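Local coordinates for alanine glyoxylate transaminase (Thermococcus litoralis, PDB 2ZC0), which probably transfers the amino group of alanine to glyoxylate with the help of pyridoxal 5'-phosphate, like other aminotransferases of its family, at residues 312-315 with 316-319. Numbering follows the deposited sequence.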
ATOM      1  N   ARG A 312     -19.210  39.419  10.983  1.00 48.56           N
ATOM      2  CA  ARG A 312     -17.830  39.535  10.533  1.00 49.40           C
ATOM      3  C   ARG A 312     -17.274  40.896  10.965  1.00 49.52           C
ATOM      4  O   ARG A 312     -16.156  40.985  11.477  1.00 50.07           O
ATOM      5  CB  ARG A 312     -17.774  39.398   9.004  1.00 49.53           C
ATOM      6  CG  ARG A 312     -16.371  39.324   8.383  1.00 50.36           C
ATOM      7  CD  ARG A 312     -15.654  40.674   8.392  1.00 52.07           C
ATOM      8  NE  ARG A 312     -16.410  41.719   7.703  1.00 52.93           N
ATOM      9  CZ  ARG A 312     -16.336  41.993   6.402  1.00 52.90           C
ATOM     10  NH1 ARG A 312     -15.529  41.300   5.607  1.00 52.98           N
ATOM     11  NH2 ARG A 312     -17.077  42.973   5.893  1.00 52.70           N
ATOM     12  N   ASP A 313     -18.060  41.949  10.760  1.00 48.28           N
ATOM     13  CA  ASP A 313     -17.632  43.295  11.129  1.00 48.92           C
ATOM     14  C   ASP A 313     -17.597  43.464  12.644  1.00 48.04           C
ATOM     15  O   ASP A 313     -16.675  44.073  13.181  1.00 48.83           O
ATOM     16  CB  ASP A 313     -18.565  44.344  10.517  1.00 48.42           C
ATOM     17  CG  ASP A 313     -18.671  44.219   9.018  1.00 48.96           C
ATOM     18  OD1 ASP A 313     -17.627  44.027   8.360  1.00 50.55           O
ATOM     19  OD2 ASP A 313     -19.795  44.321   8.491  1.00 50.31           O
ATOM     20  N   ILE A 314     -18.604  42.916  13.321  1.00 47.70           N
ATOM     21  CA  ILE A 314     -18.700  42.985  14.775  1.00 47.74           C
ATOM     22  C   ILE A 314     -17.505  42.332  15.462  1.00 48.26           C
ATOM     23  O   ILE A 314     -16.961  42.889  16.415  1.00 49.79           O
ATOM     24  CB  ILE A 314     -20.017  42.324  15.288  1.00 48.35           C
ATOM     25  CG1 ILE A 314     -21.227  43.175  14.893  1.00 48.09           C
ATOM     26  CG2 ILE A 314     -19.992  42.180  16.800  1.00 47.24           C
ATOM     27  CD1 ILE A 314     -22.564  42.582  15.314  1.00 51.71           C
ATOM     28  N   MET A 315     -17.081  41.160  14.988  1.00 49.22           N
ATOM     29  CA  MET A 315     -15.936  40.491  15.611  1.00 48.56           C
ATOM     30  C   MET A 315     -14.661  41.280  15.356  1.00 48.88           C
ATOM     31  O   MET A 315     -13.795  41.370  16.223  1.00 46.71           O
ATOM     32  CB  MET A 315     -15.763  39.059  15.096  1.00 48.88           C
ATOM     33  CG  MET A 315     -14.536  38.364  15.705  1.00 48.93           C
ATOM     34  SD  MET A 315     -14.423  36.578  15.429  1.00 51.19           S
ATOM     35  CE  MET A 315     -15.661  35.998  16.571  1.00 47.30           C
ATOM     36  N   LEU A 316     -14.545  41.847  14.159  1.00 50.96           N
ATOM     37  CA  LEU A 316     -13.375  42.648  13.825  1.00 52.77           C
ATOM     38  C   LEU A 316     -13.405  43.953  14.618  1.00 53.76           C
ATOM     39  O   LEU A 316     -12.358  44.443  15.035  1.00 53.41           O
ATOM     40  CB  LEU A 316     -13.339  42.946  12.327  1.00 52.67           C
ATOM     41  CG  LEU A 316     -13.054  41.737  11.436  1.00 53.55           C
ATOM     42  CD1 LEU A 316     -12.943  42.207   9.996  1.00 51.99           C
ATOM     43  CD2 LEU A 316     -11.765  41.048  11.875  1.00 50.19           C
ATOM     44  N   LYS A 317     -14.602  44.509  14.827  1.00 54.38           N
ATOM     45  CA  LYS A 317     -14.745  45.745  15.600  1.00 55.90           C
ATOM     46  C   LYS A 317     -14.299  45.495  17.036  1.00 54.63           C
ATOM     47  O   LYS A 317     -13.531  46.263  17.606  1.00 54.29           O
ATOM     48  CB  LYS A 317     -16.204  46.227  15.654  1.00 57.42           C
ATOM     49  CG  LYS A 317     -16.678  47.113  14.510  1.00 62.16           C
ATOM     50  CD  LYS A 317     -17.928  47.903  14.948  1.00 62.96           C
ATOM     51  CE  LYS A 317     -18.944  48.072  13.817  1.00 64.59           C
ATOM     52  NZ  LYS A 317     -19.596  46.782  13.434  1.00 64.18           N
ATOM     53  N   ALA A 318     -14.812  44.420  17.616  1.00 53.46           N
ATOM     54  CA  ALA A 318     -14.488  44.061  18.982  1.00 53.66           C
ATOM     55  C   ALA A 318     -12.998  43.803  19.148  1.00 54.05           C
ATOM     56  O   ALA A 318     -12.391  44.258  20.110  1.00 52.85           O
ATOM     57  CB  ALA A 318     -15.284  42.835  19.397  1.00 51.69           C
ATOM     58  N   LEU A 319     -12.411  43.077  18.201  1.00 55.64           N
ATOM     59  CA  LEU A 319     -10.991  42.753  18.265  1.00 57.01           C
ATOM     60  C   LEU A 319     -10.103  43.985  18.184  1.00 59.13           C
ATOM     61  O   LEU A 319      -9.219  44.177  19.020  1.00 58.97           O
ATOM     62  CB  LEU A 319     -10.616  41.774  17.145  1.00 55.61           C
ATOM     63  CG  LEU A 319     -10.899  40.285  17.391  1.00 53.77           C
ATOM     64  CD1 LEU A 319     -10.788  39.519  16.090  1.00 51.15           C
ATOM     65  CD2 LEU A 319      -9.924  39.736  18.425  1.00 49.91           C
TER
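Within the long helix 295-322, Arg312 and Leu316 meet one turn apart, and they illustrate how i to i+4 spacing builds a helix face. Leu316 N donates to Arg312 O over 3.2 Å, and the same step recurs from Lys317 to Asp313, from Ala318 to Ile314 and from Leu319 to Met315. Beside the first of these bonds the methyl CD1 of Leu316 touches Arg312 CD at 3.5 Å, the two side chains slanting past each other. In the arginine CG lies anti to the backbone N (chi1 -173°), and bends at chi2 and chi3 then turn the chain towards Asp313. There NE and NH2 both grip one oxygen, OD1, each at 2.7 Å; NH2 arrives on its syn side, NE from above the carboxylate plane. NH2 also forms a salt bridge with Glu223, and NH1 a hydrogen bond to the carbonyl of Pro331. A leucine in place of Arg312 would probably leave the carboxylates of Asp313 and Glu223 without their shared positive mate. Farther along, Met315 CG lies 3.9 Å from Leu319 CD1, the two side chains side by side and both touching Val337. Such packing of a helix on strand 336-340 and helix 389-404 is typical of the small C-terminal domain of fold-type I aminotransferases.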